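Local coordinates for protein MdcE (Pseudomonas aeruginosa, PDB 5VIP) that probably serves as the gamma subunit of a biotin-independent malonate decarboxylase, with a likely transferase activity, at residues L151-A156 / I172-P177; P177-H182 / Y212-Y217; L223-P228 / R244-E249. All coordinates share one frame; numbering follows the deposited sequence.

Contact 1: residues L151-A156 / I172-P177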
loop_
_atom_site.group_PDB
_atom_site.type_symbol
_atom_site.label_atom_id
_atom_site.label_comp_id
_atom_site.label_asym_id
_atom_site.label_seq_id
_atom_site.Cartn_x
_atom_site.Cartn_y
_atom_site.Cartn_z
ATOM N N LEU A 151 -5.063 -15.237 -2.997
ATOM C CA LEU A 151 -4.794 -16.311 -3.946
ATOM C C LEU A 151 -4.320 -15.734 -5.272
ATOM O O LEU A 151 -5.087 -15.107 -5.995
ATOM C CB LEU A 151 -6.042 -17.173 -4.151
ATOM C CG LEU A 151 -5.852 -18.309 -5.160
ATOM C CD1 LEU A 151 -4.846 -19.326 -4.628
ATOM C CD2 LEU A 151 -7.181 -18.977 -5.496
ATOM N N LEU A 152 -3.040 -15.915 -5.578
ATOM C CA LEU A 152 -2.477 -15.324 -6.788
ATOM C C LEU A 152 -2.644 -16.282 -7.958
ATOM O O LEU A 152 -1.947 -17.287 -8.012
ATOM C CB LEU A 152 -0.989 -15.006 -6.594
ATOM C CG LEU A 152 -0.577 -14.294 -5.294
ATOM C CD1 LEU A 152 0.851 -13.775 -5.379
ATOM C CD2 LEU A 152 -1.542 -13.186 -4.929
ATOM N N VAL A 153 -3.535 -15.964 -8.894
ATOM C CA VAL A 153 -3.812 -16.877 -9.997
ATOM C C VAL A 153 -3.265 -16.306 -11.293
ATOM O O VAL A 153 -3.212 -17.002 -12.299
ATOM C CB VAL A 153 -5.323 -17.172 -10.138
ATOM C CG1 VAL A 153 -5.888 -17.682 -8.827
ATOM C CG2 VAL A 153 -6.088 -15.935 -10.608
ATOM N N GLY A 154 -2.823 -15.047 -11.253
ATOM C CA GLY A 154 -2.262 -14.403 -12.425
ATOM C C GLY A 154 -1.311 -13.271 -12.070
ATOM O O GLY A 154 -0.417 -13.434 -11.257
ATOM N N LYS A 155 -1.500 -12.112 -12.683
ATOM C CA LYS A 155 -0.628 -10.984 -12.398
ATOM C C LYS A 155 -0.956 -10.378 -11.031
ATOM O O LYS A 155 -2.116 -10.276 -10.637
ATOM C CB LYS A 155 -0.737 -9.928 -13.493
ATOM C CG LYS A 155 -0.483 -10.485 -14.888
ATOM C CD LYS A 155 -0.165 -9.390 -15.890
ATOM C CE LYS A 155 -0.034 -9.964 -17.304
ATOM N NZ LYS A 155 -1.342 -10.529 -17.749
ATOM N N ALA A 156 0.081 -10.014 -10.295
ATOM C CA ALA A 156 -0.105 -9.334 -9.021
ATOM C C ALA A 156 0.854 -8.162 -9.003
ATOM O O ALA A 156 1.954 -8.263 -8.454
ATOM C CB ALA A 156 0.145 -10.280 -7.849
ATOM N N ILE A 172 -1.045 -17.397 -1.091
ATOM C CA ILE A 172 -0.900 -18.643 -1.846
ATOM C C ILE A 172 -0.844 -18.318 -3.324
ATOM O O ILE A 172 -1.688 -17.578 -3.825
ATOM C CB ILE A 172 -2.073 -19.612 -1.577
ATOM C CG1 ILE A 172 -2.086 -20.025 -0.104
ATOM C CG2 ILE A 172 -2.018 -20.834 -2.523
ATOM C CD1 ILE A 172 -3.435 -20.579 0.364
ATOM N N ALA A 173 0.150 -18.851 -4.031
ATOM C CA ALA A 173 0.264 -18.586 -5.454
ATOM C C ALA A 173 0.151 -19.882 -6.256
ATOM O O ALA A 173 0.642 -20.920 -5.826
ATOM C CB ALA A 173 1.592 -17.894 -5.766
ATOM N N LEU A 174 -0.486 -19.812 -7.416
ATOM C CA LEU A 174 -0.411 -20.909 -8.373
ATOM C C LEU A 174 0.990 -20.936 -8.990
ATOM O O LEU A 174 1.571 -19.888 -9.303
ATOM C CB LEU A 174 -1.489 -20.770 -9.448
ATOM C CG LEU A 174 -2.908 -20.669 -8.881
ATOM C CD1 LEU A 174 -3.943 -20.635 -9.977
ATOM C CD2 LEU A 174 -3.176 -21.792 -7.895
ATOM N N HIS A 175 1.548 -22.135 -9.127
ATOM C CA HIS A 175 2.899 -22.282 -9.643
ATOM C C HIS A 175 2.813 -22.375 -11.159
ATOM O O HIS A 175 2.762 -23.470 -11.728
ATOM C CB HIS A 175 3.584 -23.515 -9.040
ATOM C CG HIS A 175 5.038 -23.632 -9.381
ATOM N ND1 HIS A 175 5.502 -24.419 -10.414
ATOM C CD2 HIS A 175 6.134 -23.065 -8.821
ATOM C CE1 HIS A 175 6.819 -24.329 -10.478
ATOM N NE2 HIS A 175 7.227 -23.514 -9.523
ATOM N N ASP A 176 2.795 -21.215 -11.804
ATOM C CA ASP A 176 2.533 -21.103 -13.237
ATOM C C ASP A 176 3.240 -19.867 -13.790
ATOM O O ASP A 176 3.335 -18.848 -13.094
ATOM C CB ASP A 176 1.023 -21.032 -13.475
ATOM C CG ASP A 176 0.667 -20.682 -14.896
ATOM O OD1 ASP A 176 0.624 -21.604 -15.728
ATOM O OD2 ASP A 176 0.424 -19.490 -15.184
ATOM N N PRO A 177 3.750 -19.944 -15.034
ATOM C CA PRO A 177 4.523 -18.828 -15.596
ATOM C C PRO A 177 3.726 -17.543 -15.783
ATOM O O PRO A 177 4.327 -16.477 -15.934
ATOM C CB PRO A 177 4.983 -19.371 -16.962
ATOM C CG PRO A 177 4.961 -20.840 -16.813
ATOM C CD PRO A 177 3.793 -21.129 -15.914
#
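Leu151 and Leu152 pair in parallel with Ile172 and Ala173, and two straight backbone hydrogen bonds join the strands. Leu152 N donates to Ile172 O over 2.8 Å. Leu174 N returns a bond to Leu152 O at 3.0 Å. Both polar groups of Leu152 therefore reach the residues flanking Ala173, the usual pattern of a parallel ladder. Leu151 adds a CA-H...O contact to Ile172 O, with CA 3.4 Å from the oxygen. Side chains alternate between the two faces of the sheet. On one face Leu151 meets Ile172, with CD1 of the leucine 3.8 Å from CG2 of the isoleucine. CG of Leu151 lies anti to the backbone N (chi1 179°), and CD1 reaches over to the neighbouring strand. On the other face Leu152 CB and Ala173 CB sit 4.0 Å apart. The strands 148-152 and 170-174 are neighbours in the central mixed sheet, consistent with a crotonase-like fold. Here the chain turns a corner at Val153 and Gly154. It leaves this sheet and enters the small two-stranded sheet of 155-157 and 180-182. Val153 and Leu174 lie side by side and point the same way at the corner. Val153 CG1 touches Leu174 CD1 at 3.7 Å, and Leu174 CG rests 3.6 Å from Leu152 O. Trp28 of helix 24-33 covers both of these side chains. Asp176, further along the segment, forms a salt bridge with Arg24, which also bonds to Val153 O.

Contact 2: residues P177-H182 / Y212-Y217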
loop_
_atom_site.group_PDB
_atom_site.type_symbol
_atom_site.label_atom_id
_atom_site.label_comp_id
_atom_site.label_asym_id
_atom_site.label_seq_id
_atom_site.Cartn_x
_atom_site.Cartn_y
_atom_site.Cartn_z
ATOM N N PRO A 177 3.750 -19.944 -15.034
ATOM C CA PRO A 177 4.523 -18.828 -15.596
ATOM C C PRO A 177 3.726 -17.543 -15.783
ATOM O O PRO A 177 4.327 -16.477 -15.934
ATOM C CB PRO A 177 4.983 -19.371 -16.962
ATOM C CG PRO A 177 4.961 -20.840 -16.813
ATOM C CD PRO A 177 3.793 -21.129 -15.914
ATOM N N GLY A 178 2.401 -17.634 -15.780
ATOM C CA GLY A 178 1.571 -16.450 -15.905
ATOM C C GLY A 178 1.382 -15.727 -14.579
ATOM O O GLY A 178 0.826 -14.635 -14.534
ATOM N N VAL A 179 1.830 -16.350 -13.493
ATOM C CA VAL A 179 1.697 -15.753 -12.172
ATOM C C VAL A 179 2.962 -14.962 -11.895
ATOM O O VAL A 179 4.051 -15.521 -11.825
ATOM C CB VAL A 179 1.476 -16.800 -11.069
ATOM C CG1 VAL A 179 1.336 -16.118 -9.710
ATOM C CG2 VAL A 179 0.219 -17.619 -11.359
HETATM N N MSE A 180 2.818 -13.651 -11.765
HETATM C CA MSE A 180 3.976 -12.782 -11.612
HETATM C C MSE A 180 3.684 -11.706 -10.587
HETATM O O MSE A 180 2.622 -11.091 -10.609
HETATM C CB MSE A 180 4.360 -12.147 -12.949
HETATM C CG MSE A 180 4.880 -13.154 -13.971
HETATM SE SE MSE A 180 5.110 -12.357 -15.739
HETATM C CE MSE A 180 3.257 -12.056 -16.225
ATOM N N VAL A 181 4.629 -11.514 -9.679
ATOM C CA VAL A 181 4.558 -10.437 -8.701
ATOM C C VAL A 181 5.687 -9.472 -9.018
ATOM O O VAL A 181 6.832 -9.904 -9.184
ATOM C CB VAL A 181 4.703 -10.945 -7.262
ATOM C CG1 VAL A 181 4.545 -9.783 -6.269
ATOM C CG2 VAL A 181 3.700 -12.057 -6.972
ATOM N N HIS A 182 5.375 -8.183 -9.130
ATOM C CA HIS A 182 6.425 -7.180 -9.327
ATOM C C HIS A 182 5.899 -5.785 -9.031
ATOM O O HIS A 182 4.704 -5.591 -8.831
ATOM C CB HIS A 182 6.975 -7.229 -10.760
ATOM C CG HIS A 182 8.426 -6.862 -10.873
ATOM N ND1 HIS A 182 8.859 -5.564 -11.037
ATOM C CD2 HIS A 182 9.543 -7.632 -10.871
ATOM C CE1 HIS A 182 10.177 -5.546 -11.120
ATOM N NE2 HIS A 182 10.618 -6.788 -11.018
ATOM N N TYR A 212 10.603 -11.660 -12.252
ATOM C CA TYR A 212 9.146 -11.650 -12.394
ATOM C C TYR A 212 8.493 -13.007 -12.081
ATOM O O TYR A 212 7.310 -13.065 -11.741
ATOM C CB TYR A 212 8.767 -11.202 -13.816
ATOM C CG TYR A 212 8.924 -9.712 -14.025
ATOM C CD1 TYR A 212 10.169 -9.156 -14.309
ATOM C CD2 TYR A 212 7.834 -8.858 -13.912
ATOM C CE1 TYR A 212 10.322 -7.792 -14.488
ATOM C CE2 TYR A 212 7.975 -7.489 -14.087
ATOM C CZ TYR A 212 9.228 -6.961 -14.365
ATOM O OH TYR A 212 9.366 -5.603 -14.538
ATOM N N ASP A 213 9.255 -14.092 -12.187
ATOM C CA ASP A 213 8.696 -15.433 -11.999
ATOM C C ASP A 213 8.378 -15.745 -10.539
ATOM O O ASP A 213 8.968 -15.175 -9.619
ATOM C CB ASP A 213 9.656 -16.487 -12.526
ATOM C CG ASP A 213 10.864 -16.647 -11.638
ATOM O OD1 ASP A 213 11.784 -15.809 -11.739
ATOM O OD2 ASP A 213 10.883 -17.588 -10.820
ATOM N N ILE A 214 7.481 -16.700 -10.328
ATOM C CA ILE A 214 6.974 -16.960 -8.995
ATOM C C ILE A 214 7.946 -17.792 -8.147
ATOM O O ILE A 214 7.885 -17.759 -6.920
ATOM C CB ILE A 214 5.586 -17.642 -9.076
ATOM C CG1 ILE A 214 4.837 -17.493 -7.752
ATOM C CG2 ILE A 214 5.709 -19.088 -9.554
ATOM C CD1 ILE A 214 4.510 -16.033 -7.401
ATOM N N ASP A 215 8.864 -18.521 -8.783
ATOM C CA ASP A 215 9.878 -19.237 -8.012
ATOM C C ASP A 215 10.824 -18.260 -7.307
ATOM O O ASP A 215 11.141 -18.424 -6.126
ATOM C CB ASP A 215 10.670 -20.187 -8.905
ATOM C CG ASP A 215 9.950 -21.498 -9.134
ATOM O OD1 ASP A 215 9.238 -21.946 -8.214
ATOM O OD2 ASP A 215 10.089 -22.075 -10.230
ATOM N N SER A 216 11.277 -17.253 -8.049
ATOM C CA SER A 216 12.095 -16.190 -7.481
ATOM C C SER A 216 11.395 -15.517 -6.308
ATOM O O SER A 216 11.999 -15.318 -5.256
ATOM C CB SER A 216 12.427 -15.150 -8.544
ATOM O OG SER A 216 13.257 -15.706 -9.547
ATOM N N TYR A 217 10.120 -15.174 -6.493
ATOM C CA TYR A 217 9.354 -14.512 -5.440
ATOM C C TYR A 217 9.251 -15.406 -4.211
ATOM O O TYR A 217 9.424 -14.944 -3.085
ATOM C CB TYR A 217 7.957 -14.122 -5.945
ATOM C CG TYR A 217 7.116 -13.377 -4.927
ATOM C CD1 TYR A 217 7.344 -12.032 -4.661
ATOM C CD2 TYR A 217 6.086 -14.014 -4.246
ATOM C CE1 TYR A 217 6.577 -11.342 -3.736
ATOM C CE2 TYR A 217 5.313 -13.333 -3.310
ATOM C CZ TYR A 217 5.562 -11.993 -3.066
ATOM O OH TYR A 217 4.801 -11.305 -2.143
HETATM O O HOH W 1 5.940 -17.287 -12.588
#
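The rings of His182 and Tyr212 form an offset stack, nearly parallel at 7°, with centroids 3.7 Å apart. Tyr212 CZ lies over the centre of one imidazole face, and His182 CD2 lies over the centre of the phenol face. Polar atoms of both residues are bonded elsewhere. His182 ND1 and NE2 bond to Met184 N and Met210 O, and Tyr212 OH bonds to Met184 O. The Tyr217 ring takes Val181 on one face. Val181 CG2 stands 4.0 Å from the Tyr217 ring centroid, over the face, a CH-pi contact, while Val181 CG1 approaches Tyr217 CE1 at 3.6 Å. Tyr217 CG is anti to the backbone N (chi1 -178°), which lays the ring against strand 180-182. Ile214 CD1 touches both Val179 CG1 (3.9 Å) and Val181 CG2 (4.1 Å). Asp213 is the N-cap of helix 214-219, and its OD2 accepts from Ser216 N at 2.8 Å. The contact seats the start of this helix against strand 180-182, which pairs with strand 155-157, near another protein chain that hydrogen-bonds Val181 O. A water bridges Val179 O and Ile214 N, but Val181 N and Tyr212 O are buried without a partner. Met180, a selenomethionine, packs its CG 3.3 Å from Tyr212 O. Cohesion therefore rests mainly on ring and aliphatic surfaces, and the bonds of the imidazole nitrogens and the phenol OH should limit rotation of the stacked rings.

Contact 3: residues L223-P228 / R244-E249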
loop_
_atom_site.group_PDB
_atom_site.type_symbol
_atom_site.label_atom_id
_atom_site.label_comp_id
_atom_site.label_asym_id
_atom_site.label_seq_id
_atom_site.Cartn_x
_atom_site.Cartn_y
_atom_site.Cartn_z
ATOM N N LEU A 223 5.674 -16.115 0.311
ATOM C CA LEU A 223 4.502 -16.977 0.119
ATOM C C LEU A 223 4.362 -17.987 1.246
ATOM O O LEU A 223 5.355 -18.537 1.722
ATOM C CB LEU A 223 4.581 -17.725 -1.208
ATOM C CG LEU A 223 4.495 -16.869 -2.468
ATOM C CD1 LEU A 223 4.851 -17.689 -3.685
ATOM C CD2 LEU A 223 3.105 -16.254 -2.613
ATOM N N TRP A 224 3.128 -18.246 1.668
ATOM C CA TRP A 224 2.878 -19.343 2.589
ATOM C C TRP A 224 2.996 -20.677 1.824
ATOM O O TRP A 224 3.678 -21.592 2.276
ATOM C CB TRP A 224 1.505 -19.187 3.236
ATOM C CG TRP A 224 1.242 -20.121 4.348
ATOM C CD1 TRP A 224 1.869 -20.153 5.564
ATOM C CD2 TRP A 224 0.256 -21.152 4.378
ATOM N NE1 TRP A 224 1.341 -21.155 6.341
ATOM C CE2 TRP A 224 0.350 -21.786 5.637
ATOM C CE3 TRP A 224 -0.694 -21.612 3.459
ATOM C CZ2 TRP A 224 -0.472 -22.854 5.999
ATOM C CZ3 TRP A 224 -1.507 -22.670 3.821
ATOM C CH2 TRP A 224 -1.391 -23.278 5.080
ATOM N N ARG A 225 2.394 -20.740 0.640
ATOM C CA ARG A 225 2.476 -21.901 -0.231
ATOM C C ARG A 225 2.334 -21.634 -1.694
ATOM O O ARG A 225 1.727 -20.674 -2.067
ATOM C CB ARG A 225 1.392 -22.889 0.119
ATOM C CG ARG A 225 1.568 -23.473 1.477
ATOM C CD ARG A 225 1.125 -24.881 1.597
ATOM N NE ARG A 225 1.175 -25.350 2.953
ATOM C CZ ARG A 225 2.068 -25.020 3.874
ATOM N NH1 ARG A 225 3.066 -24.187 3.635
ATOM N NH2 ARG A 225 1.964 -25.537 5.072
ATOM N N THR A 226 2.896 -22.528 -2.499
ATOM C CA THR A 226 2.680 -22.520 -3.939
ATOM C C THR A 226 1.945 -23.806 -4.327
ATOM O O THR A 226 2.058 -24.821 -3.634
ATOM C CB THR A 226 3.996 -22.408 -4.743
ATOM O OG1 THR A 226 4.848 -23.517 -4.432
ATOM C CG2 THR A 226 4.727 -21.116 -4.408
ATOM N N LEU A 227 1.184 -23.742 -5.418
ATOM C CA LEU A 227 0.325 -24.847 -5.846
ATOM C C LEU A 227 0.389 -25.064 -7.346
ATOM O O LEU A 227 0.038 -24.177 -8.123
ATOM C CB LEU A 227 -1.137 -24.588 -5.478
ATOM C CG LEU A 227 -1.586 -24.474 -4.026
ATOM C CD1 LEU A 227 -3.101 -24.281 -4.005
ATOM C CD2 LEU A 227 -1.177 -25.707 -3.231
ATOM N N PRO A 228 0.810 -26.259 -7.767
ATOM C CA PRO A 228 0.745 -26.527 -9.202
ATOM C C PRO A 228 -0.686 -26.842 -9.624
ATOM O O PRO A 228 -1.448 -27.376 -8.823
ATOM C CB PRO A 228 1.665 -27.743 -9.377
ATOM C CG PRO A 228 1.628 -28.439 -8.056
ATOM C CD PRO A 228 1.447 -27.353 -7.010
ATOM N N ARG A 244 -9.220 -25.511 -3.047
ATOM C CA ARG A 244 -10.133 -25.415 -1.908
ATOM C C ARG A 244 -9.511 -26.015 -0.655
ATOM O O ARG A 244 -9.655 -25.470 0.443
ATOM C CB ARG A 244 -11.468 -26.099 -2.216
ATOM C CG ARG A 244 -12.437 -25.190 -2.938
ATOM C CD ARG A 244 -13.695 -25.900 -3.386
ATOM N NE ARG A 244 -14.584 -24.953 -4.050
ATOM C CZ ARG A 244 -15.600 -25.293 -4.833
ATOM N NH1 ARG A 244 -15.860 -26.573 -5.062
ATOM N NH2 ARG A 244 -16.350 -24.350 -5.395
ATOM N N THR A 245 -8.807 -27.127 -0.828
ATOM C CA THR A 245 -8.143 -27.791 0.288
ATOM C C THR A 245 -7.092 -26.882 0.906
ATOM O O THR A 245 -7.035 -26.715 2.122
ATOM C CB THR A 245 -7.478 -29.097 -0.162
ATOM O OG1 THR A 245 -8.492 -30.003 -0.608
ATOM C CG2 THR A 245 -6.710 -29.731 0.986
ATOM N N CYS A 246 -6.266 -26.296 0.045
ATOM C CA CYS A 246 -5.192 -25.410 0.483
ATOM C C CYS A 246 -5.741 -24.161 1.178
ATOM O O CYS A 246 -5.237 -23.760 2.230
ATOM C CB CYS A 246 -4.321 -25.034 -0.714
ATOM S SG CYS A 246 -2.798 -24.147 -0.285
ATOM N N LEU A 247 -6.791 -23.568 0.615
ATOM C CA LEU A 247 -7.466 -22.430 1.252
ATOM C C LEU A 247 -7.998 -22.809 2.631
ATOM O O LEU A 247 -7.915 -22.025 3.584
ATOM C CB LEU A 247 -8.616 -21.920 0.383
ATOM C CG LEU A 247 -8.294 -21.309 -0.977
ATOM C CD1 LEU A 247 -9.588 -21.059 -1.758
ATOM C CD2 LEU A 247 -7.496 -20.004 -0.813
ATOM N N GLY A 248 -8.559 -24.016 2.727
ATOM C CA GLY A 248 -9.038 -24.537 3.994
ATOM C C GLY A 248 -7.928 -24.636 5.026
ATOM O O GLY A 248 -8.108 -24.265 6.188
ATOM N N GLU A 249 -6.771 -25.132 4.603
ATOM C CA GLU A 249 -5.641 -25.258 5.514
ATOM C C GLU A 249 -5.056 -23.890 5.908
ATOM O O GLU A 249 -4.602 -23.704 7.035
ATOM C CB GLU A 249 -4.571 -26.150 4.890
ATOM C CG GLU A 249 -5.051 -27.593 4.746
ATOM C CD GLU A 249 -4.151 -28.448 3.882
ATOM O OE1 GLU A 249 -3.045 -27.988 3.510
ATOM O OE2 GLU A 249 -4.557 -29.590 3.579
#
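Cys246 is the first residue along 244-249 to meet the strand segment, and Leu227 receives it. Cys246 CB lies 3.6 Å from Leu227 CD1. The sulfur faces the fork of the leucine, with Cys246 SG 3.7 Å from both Leu227 CD1 and Leu227 CD2. SG is anti to the backbone N (chi1 -171°), which sets it against both leucine methyls. The aliphatic start of Arg225 is a looser neighbour, with Arg225 CB 4.4 Å from Cys246 SG. The carbonyl of Cys246 also takes part: its O lies at the edge of the Trp224 ring, near the ring plane, 4.2 Å from CZ3. Helix 237-254 here packs against strand 225-227, the outermost strand of the mixed sheet on this side of the chain. Arg225 and Leu227 point their side chains to the helix, as alternation in a strand requires, while Thr226 points away. Ile172 of the adjacent strand 170-174 touches both Leu227 and Cys246, and so continues the apolar layer inward. One helical turn on from Cys246, Glu249 meets the far end of the indole. Trp224 CH2 lies 3.8 Å from Glu249 O and 4.3 Å from its CB. Trp224 also packs on Ala250 and Asp253 of the same helix and makes a cation-pi contact with Arg170. The guanidinium of Arg225 lies over one face of the indole, offset toward the rim. Its NH1 makes a weak bond to Trp224 O, which may help to hold it there. The carboxylate of Glu249 is near this group but not in contact, with OE1 5.0 Å from Arg225 NE. Any attraction between the two charges is probably modest at this exposed margin.

Overall arrangement
The three contacts follow one another along the chain, and none nests in or crosses another. Contact 1 closes the loop from strand 148-152 through helix 158-163 to strand 170-174. Contact 2 opens at Pro177, which it shares with contact 1, and closes the longer helical excursion to helix 214-219. Backbone pairing of Ala156 with Met180 ties these two contacts through the small sheet. His175 also bonds to Asp215. Contact 3 closes the stretch from strand 225-227 to helix 237-254. That strand pairs with 170-174, so contact 1 joins contact 3 in the main sheet. Leu223 packs on Ile214 and Tyr217, linking contacts 2 and 3.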